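Local structure of lectin (Pleurotus ostreatus, 6T0Q) at residues K227-A238 against G287-D298; K17-F25 against D261-H269. The protein is a calcium-binding fungal lectin that binds N-acetylgalactosamine and probably galactose, through domains related to carbohydrate-binding modules. All coordinates share one frame; numbering follows the deposited sequence.

Contact 1. Residues K227-A238 against G287-D298; sequences KVAVCATVLIAA and GVIATILITYSD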
# COMPACT_ATOMS: atom_id res chain seq x y z
N LYS A 227 1.13 6.98 5.84
CA LYS A 227 2.09 8.08 5.76
C LYS A 227 2.21 8.54 4.31
O LYS A 227 1.60 7.96 3.41
CB LYS A 227 3.46 7.65 6.31
CG LYS A 227 3.43 7.15 7.75
CD LYS A 227 4.78 6.62 8.21
CE LYS A 227 5.71 7.74 8.65
NZ LYS A 227 6.98 7.18 9.22
N VAL A 228 3.02 9.57 4.09
CA VAL A 228 3.23 10.14 2.76
C VAL A 228 4.74 10.16 2.53
O VAL A 228 5.45 10.98 3.13
CB VAL A 228 2.63 11.55 2.62
CG1 VAL A 228 3.02 12.18 1.29
CG2 VAL A 228 1.08 11.50 2.75
N ALA A 229 5.22 9.26 1.68
CA ALA A 229 6.63 9.19 1.34
C ALA A 229 6.96 10.27 0.32
O ALA A 229 6.12 10.66 -0.49
CB ALA A 229 6.98 7.81 0.77
N VAL A 230 8.21 10.75 0.37
CA VAL A 230 8.59 11.91 -0.43
C VAL A 230 9.79 11.60 -1.32
O VAL A 230 9.66 11.54 -2.55
CB VAL A 230 8.87 13.12 0.48
CG1 VAL A 230 9.34 14.30 -0.34
CG2 VAL A 230 7.59 13.49 1.27
N CYS A 231 10.97 11.39 -0.71
CA CYS A 231 12.22 11.17 -1.43
C CYS A 231 12.89 9.92 -0.88
O CYS A 231 12.71 9.58 0.29
CB CYS A 231 13.23 12.39 -1.29
SG CYS A 231 12.70 13.97 -2.13
N ALA A 232 13.68 9.25 -1.72
CA ALA A 232 14.56 8.19 -1.25
C ALA A 232 15.98 8.46 -1.72
O ALA A 232 16.20 9.02 -2.80
CB ALA A 232 14.13 6.80 -1.72
N THR A 233 16.93 8.09 -0.88
CA THR A 233 18.34 8.05 -1.24
C THR A 233 18.78 6.60 -1.17
O THR A 233 18.48 5.90 -0.20
CB THR A 233 19.17 8.91 -0.28
OG1 THR A 233 18.61 10.23 -0.26
CG2 THR A 233 20.63 8.98 -0.76
N VAL A 234 19.47 6.13 -2.22
CA VAL A 234 19.86 4.73 -2.33
C VAL A 234 21.37 4.66 -2.49
O VAL A 234 21.95 5.36 -3.33
CB VAL A 234 19.17 4.03 -3.52
CG1 VAL A 234 19.63 2.57 -3.62
CG2 VAL A 234 17.67 4.13 -3.39
N LEU A 235 22.01 3.80 -1.70
CA LEU A 235 23.42 3.48 -1.83
C LEU A 235 23.52 2.00 -2.17
O LEU A 235 22.94 1.18 -1.47
CB LEU A 235 24.16 3.79 -0.53
CG LEU A 235 25.64 3.43 -0.52
CD1 LEU A 235 26.37 4.29 -1.52
CD2 LEU A 235 26.20 3.61 0.89
N ILE A 236 24.25 1.65 -3.24
CA ILE A 236 24.24 0.26 -3.70
C ILE A 236 25.58 -0.12 -4.33
O ILE A 236 26.25 0.70 -4.97
CB ILE A 236 23.08 0.04 -4.70
CG1 ILE A 236 23.01 -1.40 -5.19
CG2 ILE A 236 23.18 1.01 -5.89
CD1 ILE A 236 21.67 -1.68 -5.92
N ALA A 237 25.97 -1.38 -4.15
CA ALA A 237 27.11 -1.97 -4.85
C ALA A 237 26.85 -3.45 -5.04
O ALA A 237 26.06 -4.05 -4.30
CB ALA A 237 28.42 -1.75 -4.09
N ALA A 238 27.52 -4.05 -6.02
CA ALA A 238 27.33 -5.47 -6.30
C ALA A 238 28.60 -6.08 -6.88
O ALA A 238 29.37 -5.41 -7.58
CB ALA A 238 26.16 -5.73 -7.26
N GLY A 287 27.45 -11.01 -4.58
CA GLY A 287 26.57 -10.40 -3.60
C GLY A 287 26.13 -9.03 -4.08
O GLY A 287 26.78 -8.41 -4.93
N VAL A 288 25.01 -8.57 -3.53
CA VAL A 288 24.58 -7.19 -3.71
C VAL A 288 24.25 -6.63 -2.33
O VAL A 288 23.75 -7.35 -1.46
CB VAL A 288 23.37 -7.07 -4.68
CG1 VAL A 288 22.19 -7.85 -4.17
CG2 VAL A 288 22.98 -5.59 -4.92
N ILE A 289 24.56 -5.36 -2.12
CA ILE A 289 24.34 -4.71 -0.84
C ILE A 289 23.78 -3.32 -1.11
O ILE A 289 24.15 -2.68 -2.10
CB ILE A 289 25.64 -4.65 -0.01
CG1 ILE A 289 25.38 -4.11 1.40
CG2 ILE A 289 26.71 -3.81 -0.70
CD1 ILE A 289 26.62 -4.24 2.31
N ALA A 290 22.85 -2.87 -0.26
CA ALA A 290 22.25 -1.56 -0.46
C ALA A 290 21.71 -1.04 0.86
O ALA A 290 21.35 -1.82 1.75
CB ALA A 290 21.13 -1.59 -1.50
N THR A 291 21.66 0.28 0.96
CA THR A 291 21.02 0.98 2.06
C THR A 291 20.11 2.02 1.45
O THR A 291 20.51 2.72 0.51
CB THR A 291 22.05 1.64 2.99
OG1 THR A 291 22.97 0.65 3.47
CG2 THR A 291 21.35 2.32 4.19
N ILE A 292 18.88 2.11 1.94
CA ILE A 292 17.88 3.00 1.38
C ILE A 292 17.26 3.79 2.53
O ILE A 292 16.81 3.20 3.51
CB ILE A 292 16.77 2.23 0.63
CG1 ILE A 292 17.35 1.42 -0.52
CG2 ILE A 292 15.68 3.21 0.15
CD1 ILE A 292 16.36 0.37 -1.05
N LEU A 293 17.23 5.11 2.40
CA LEU A 293 16.52 5.95 3.35
C LEU A 293 15.38 6.66 2.65
O LEU A 293 15.59 7.30 1.61
CB LEU A 293 17.45 6.98 4.01
CG LEU A 293 16.81 7.67 5.22
CD1 LEU A 293 17.86 7.95 6.27
CD2 LEU A 293 16.15 8.97 4.82
N ILE A 294 14.18 6.57 3.22
CA ILE A 294 12.98 7.18 2.68
C ILE A 294 12.54 8.28 3.64
O ILE A 294 12.50 8.06 4.86
CB ILE A 294 11.87 6.14 2.50
CG1 ILE A 294 12.27 5.13 1.42
CG2 ILE A 294 10.56 6.79 2.17
CD1 ILE A 294 11.46 3.86 1.46
N THR A 295 12.23 9.46 3.11
CA THR A 295 11.73 10.56 3.93
C THR A 295 10.21 10.64 3.83
O THR A 295 9.62 10.37 2.78
CB THR A 295 12.34 11.90 3.52
OG1 THR A 295 12.09 12.13 2.13
CG2 THR A 295 13.86 11.91 3.75
N TYR A 296 9.58 11.02 4.94
CA TYR A 296 8.14 11.18 5.02
C TYR A 296 7.76 12.63 5.29
O TYR A 296 8.54 13.40 5.87
CB TYR A 296 7.55 10.28 6.10
CG TYR A 296 7.65 8.82 5.71
CD1 TYR A 296 6.73 8.26 4.82
CD2 TYR A 296 8.67 8.02 6.21
CE1 TYR A 296 6.82 6.94 4.45
CE2 TYR A 296 8.77 6.67 5.84
CZ TYR A 296 7.84 6.14 4.95
OH TYR A 296 7.91 4.82 4.57
N SER A 297 6.54 13.00 4.88
CA SER A 297 6.10 14.39 4.96
C SER A 297 5.96 14.89 6.39
O SER A 297 5.95 16.11 6.60
CB SER A 297 4.76 14.58 4.24
OG SER A 297 3.75 13.85 4.92
N ASP A 298 5.85 14.00 7.38
CA ASP A 298 5.79 14.43 8.77
C ASP A 298 7.18 14.63 9.38
O ASP A 298 7.29 14.78 10.60
CB ASP A 298 4.99 13.43 9.61
CG ASP A 298 5.64 12.04 9.67
OD1 ASP A 298 6.71 11.84 9.05
OD2 ASP A 298 5.07 11.14 10.33
O HOH W 1 4.00 11.33 6.24
O HOH W 2 16.17 10.56 1.35
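Strands 229-238 and 287-296 pair antiparallel in the middle of a five-stranded sheet, a buried contact whose axes approach to 4.6 Å, with an angle of 151° between their N-to-C directions. From Thr-233 to Ala-237 the pairing is regular, with reciprocal backbone bonds joining Thr-233 to Leu-293, Leu-235 to Thr-291 and Ala-237 to Ile-289. On one face Val-234 and Ile-292 lie side by side, CG2 of the valine 4.0 Å from CG1 of the isoleucine, and Ala-232, Ile-236, Val-288 and Ala-290 extend this apolar surface. Strand 273-281 covers it with Phe-275 and Ile-277, so the pair forms part of one layer of an antiparallel beta-sandwich. The other face carries Thr-233, Leu-235 and Leu-293; Leu-293 touches a bound N-acetylglucosamine, and Cys-231 forms a disulfide with Cys-69.

Between Ala-229 and Ala-232 the register slips by one residue, a beta bulge. Thr-295 spans it: its O accepts a bond from Val-230 N at 2.8 Å, while OG1, placed between its own backbone N and carbonyl carbon (chi1 56°), takes the N-H of Cys-231 at 3.1 Å. Beyond the bulge Lys-227 crosses the Tyr-296 ring at about a right angle. The lysine chain bends at chi3 (82°), bringing CE and NZ over one face in combined CH-pi and cation-pi contact, NZ lying 4.0 Å from the ring centroid. Ile-294 CG2 packs against the opposite face, and Ala-229 CB reaches Tyr-296 CE1 at 3.8 Å. The ring is thus clasped on both faces while its hydroxyl bonds to Glu-302. Ser-300 OG bonds both Lys-227 NZ and Asp-298 OD1; Asp-298 OD2 is 4.5 Å from NZ, too far for a salt bridge, though the opposite charges probably attract. A water bridges Val-228 N and Ser-297 OG.

Contact 2. Residues K17-F25 against D261-H269; sequences KITATPRQF and DAYTIPNLH. Unlike the reference sequence in segment 17-25: Arg-23 (reference Ser).
Pro-266 projects from the end of strand 261-265 toward the 17-25 chain, where its ring fits against Ala-20 and the backbone of Thr-21. Its CG meets Ala-20 CB at 3.5 Å, and its CD lies close to the carbonyl group of Thr-21. Pro-22 fills the next hollow, its ring fitting into the angle formed by Ile-265 and Asn-267: Pro-22 CB meets Ile-265 CD1 at 3.6 Å, while the Pro-22 and Asn-267 side chains cross at about a right angle, CD of the proline 3.6 Å from Asn-267 OD1. Although the CB of Ile-265 points away from the 17-25 chain, two successive turns (chi1 -44°, chi2 -62°) bring its CD1 back against Pro-22 CB and CG. Farther along, Ile-18 CG2 leans on Asn-267 CB.

At the other end, strand 23-24 adds a short antiparallel edge to the sheet. Arg-23, which differs from the reference sequence, exchanges backbone bonds with Thr-264. Two residues on from Arg-23, the N-H of Phe-25 reaches Ala-262 O at 2.9 Å; it is almost straight at hydrogen (173°), yet approaches from above the carbonyl plane. Phe-25 CB abuts Ala-262 CB at 3.5 Å, and its ring presents an edge to Thr-264 OG1 before leading inward to Thr-233 and Val-192. Arg-23 O, in turn, lies at the edge of the Tyr-263 ring.

One water donates to Ile-18 O and to Ala-20 O (2.7 Å) and receives a weak bond from Asn-267 ND2. Direct backbone bonds therefore hold only the strand end of this contact, whereas the proline end depends on close apolar fit and a water-mediated polar link.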
# COMPACT_ATOMS: atom_id res chain seq x y z
N LYS A 17 3.62 20.16 -9.36
CA LYS A 17 3.89 18.90 -10.03
C LYS A 17 5.38 18.59 -9.99
O LYS A 17 6.21 19.47 -10.26
CB LYS A 17 3.40 18.98 -11.48
CG LYS A 17 3.91 17.91 -12.40
CD LYS A 17 2.96 16.74 -12.44
CE LYS A 17 3.11 15.98 -13.75
NZ LYS A 17 2.37 14.70 -13.72
N ILE A 18 5.74 17.36 -9.64
CA ILE A 18 7.14 16.97 -9.55
C ILE A 18 7.58 16.39 -10.88
O ILE A 18 7.19 15.28 -11.25
CB ILE A 18 7.39 15.99 -8.40
CG1 ILE A 18 7.07 16.66 -7.07
CG2 ILE A 18 8.83 15.50 -8.42
CD1 ILE A 18 7.23 15.76 -5.88
N THR A 19 8.37 17.16 -11.63
CA THR A 19 8.96 16.67 -12.86
C THR A 19 10.38 16.14 -12.66
O THR A 19 10.94 15.56 -13.60
CB THR A 19 8.95 17.77 -13.93
OG1 THR A 19 9.67 18.91 -13.45
CG2 THR A 19 7.52 18.20 -14.27
N ALA A 20 10.96 16.31 -11.48
CA ALA A 20 12.25 15.69 -11.18
C ALA A 20 12.13 14.17 -11.27
O ALA A 20 11.12 13.59 -10.88
CB ALA A 20 12.71 16.09 -9.77
N THR A 21 13.17 13.53 -11.80
CA THR A 21 13.25 12.08 -11.93
C THR A 21 14.53 11.58 -11.28
O THR A 21 15.43 12.37 -10.97
CB THR A 21 13.22 11.68 -13.41
OG1 THR A 21 14.30 12.32 -14.09
CG2 THR A 21 11.87 12.04 -14.05
N PRO A 22 14.65 10.26 -11.04
CA PRO A 22 15.84 9.74 -10.35
C PRO A 22 17.15 10.15 -11.02
O PRO A 22 17.23 10.30 -12.23
CB PRO A 22 15.64 8.22 -10.41
CG PRO A 22 14.17 8.05 -10.38
CD PRO A 22 13.64 9.20 -11.23
N ARG A 23 18.18 10.34 -10.19
CA ARG A 23 19.46 10.81 -10.70
C ARG A 23 20.59 10.35 -9.78
O ARG A 23 20.36 9.90 -8.66
CB ARG A 23 19.48 12.34 -10.82
CG ARG A 23 19.29 13.05 -9.49
CD ARG A 23 18.95 14.53 -9.69
NE ARG A 23 20.13 15.40 -9.70
CZ ARG A 23 20.63 16.01 -8.63
NH1 ARG A 23 20.07 15.83 -7.44
NH2 ARG A 23 21.70 16.79 -8.74
N GLN A 24 21.81 10.49 -10.28
CA GLN A 24 22.96 10.30 -9.42
C GLN A 24 22.88 11.26 -8.23
O GLN A 24 22.51 12.42 -8.37
CB GLN A 24 24.25 10.54 -10.20
CG GLN A 24 25.50 10.48 -9.33
CD GLN A 24 26.78 10.59 -10.15
OE1 GLN A 24 26.94 9.94 -11.18
NE2 GLN A 24 27.71 11.43 -9.69
N PHE A 25 23.19 10.74 -7.04
CA PHE A 25 23.11 11.56 -5.83
C PHE A 25 24.10 12.72 -5.91
O PHE A 25 25.25 12.54 -6.32
CB PHE A 25 23.40 10.68 -4.60
CG PHE A 25 23.58 11.47 -3.33
CD1 PHE A 25 22.48 11.94 -2.63
CD2 PHE A 25 24.86 11.74 -2.85
CE1 PHE A 25 22.65 12.68 -1.46
CE2 PHE A 25 25.03 12.48 -1.67
CZ PHE A 25 23.93 12.94 -0.98
N ASP A 261 27.63 3.18 -5.62
CA ASP A 261 26.88 4.22 -6.31
C ASP A 261 25.74 4.72 -5.44
O ASP A 261 25.10 3.92 -4.74
CB ASP A 261 26.32 3.69 -7.63
CG ASP A 261 27.40 3.11 -8.51
OD1 ASP A 261 28.44 3.78 -8.65
OD2 ASP A 261 27.23 1.97 -9.00
N ALA A 262 25.46 6.02 -5.50
CA ALA A 262 24.36 6.63 -4.76
C ALA A 262 23.41 7.34 -5.72
O ALA A 262 23.85 7.95 -6.70
CB ALA A 262 24.87 7.62 -3.70
N TYR A 263 22.12 7.25 -5.42
CA TYR A 263 21.07 7.80 -6.26
C TYR A 263 20.04 8.53 -5.41
O TYR A 263 19.79 8.16 -4.26
CB TYR A 263 20.34 6.71 -7.06
CG TYR A 263 21.26 5.89 -7.92
CD1 TYR A 263 21.60 6.31 -9.20
CD2 TYR A 263 21.78 4.68 -7.45
CE1 TYR A 263 22.45 5.55 -10.00
CE2 TYR A 263 22.63 3.91 -8.25
CZ TYR A 263 22.95 4.36 -9.52
OH TYR A 263 23.79 3.61 -10.31
N THR A 264 19.44 9.56 -6.00
CA THR A 264 18.32 10.27 -5.40
C THR A 264 17.05 9.95 -6.18
O THR A 264 17.05 10.01 -7.41
CB THR A 264 18.58 11.79 -5.39
OG1 THR A 264 19.62 12.08 -4.45
CG2 THR A 264 17.30 12.57 -5.01
N ILE A 265 15.98 9.60 -5.47
CA ILE A 265 14.67 9.34 -6.07
C ILE A 265 13.76 10.45 -5.56
O ILE A 265 13.24 10.35 -4.44
CB ILE A 265 14.11 7.96 -5.68
CG1 ILE A 265 15.18 6.87 -5.77
CG2 ILE A 265 12.82 7.66 -6.48
CD1 ILE A 265 15.73 6.65 -7.13
N PRO A 266 13.56 11.53 -6.31
CA PRO A 266 12.81 12.68 -5.79
C PRO A 266 11.31 12.59 -6.00
O PRO A 266 10.59 13.51 -5.60
CB PRO A 266 13.39 13.84 -6.62
CG PRO A 266 13.62 13.20 -7.97
CD PRO A 266 14.03 11.75 -7.69
N ASN A 267 10.82 11.51 -6.59
CA ASN A 267 9.43 11.43 -7.05
C ASN A 267 8.80 10.10 -6.64
O ASN A 267 8.15 9.43 -7.44
CB ASN A 267 9.38 11.59 -8.57
CG ASN A 267 10.13 10.50 -9.30
OD1 ASN A 267 11.08 9.91 -8.77
ND2 ASN A 267 9.72 10.21 -10.53
N LEU A 268 9.00 9.71 -5.38
CA LEU A 268 8.37 8.50 -4.87
C LEU A 268 6.85 8.57 -4.99
O LEU A 268 6.25 9.65 -4.97
CB LEU A 268 8.73 8.28 -3.40
CG LEU A 268 10.18 7.95 -3.04
CD1 LEU A 268 10.28 7.82 -1.53
CD2 LEU A 268 10.57 6.66 -3.73
N HIS A 269 6.22 7.41 -5.13
CA HIS A 269 4.79 7.31 -4.90
C HIS A 269 4.52 7.59 -3.42
O HIS A 269 5.35 7.25 -2.57
CB HIS A 269 4.27 5.92 -5.28
CG HIS A 269 2.79 5.77 -5.20
ND1 HIS A 269 2.14 5.37 -4.05
CD2 HIS A 269 1.82 5.98 -6.13
CE1 HIS A 269 0.83 5.33 -4.27
NE2 HIS A 269 0.61 5.70 -5.52
O HOH W 3 8.79 13.04 -12.09

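Contacts 1 and 2 are strand pairs of one sheet, with centres 11 Å apart; the inner strands 261-265 and 229-239 are neighbours, with 23-24 and 287-296 on their far sides. The join is made by probable backbone hydrogen bonds from Ile-265 N to Ala-232 O (2.7 Å) and from Tyr-263 N to Val-234 O (2.8 Å). Leu-268 CD1 also packs on Cys-231 C at 3.4 Å. Contact 1 lies nearer the ligands: Leu-293 belongs, with Phe-102 and Asn-301, to the glycan pocket (nearest atoms about 3 Å from the sugar), and the nearest atom of Gly-287 is about 8 Å from a calcium ion. Contact 2 sits away from these sites, adding the N-terminal segment to the sheet's edge.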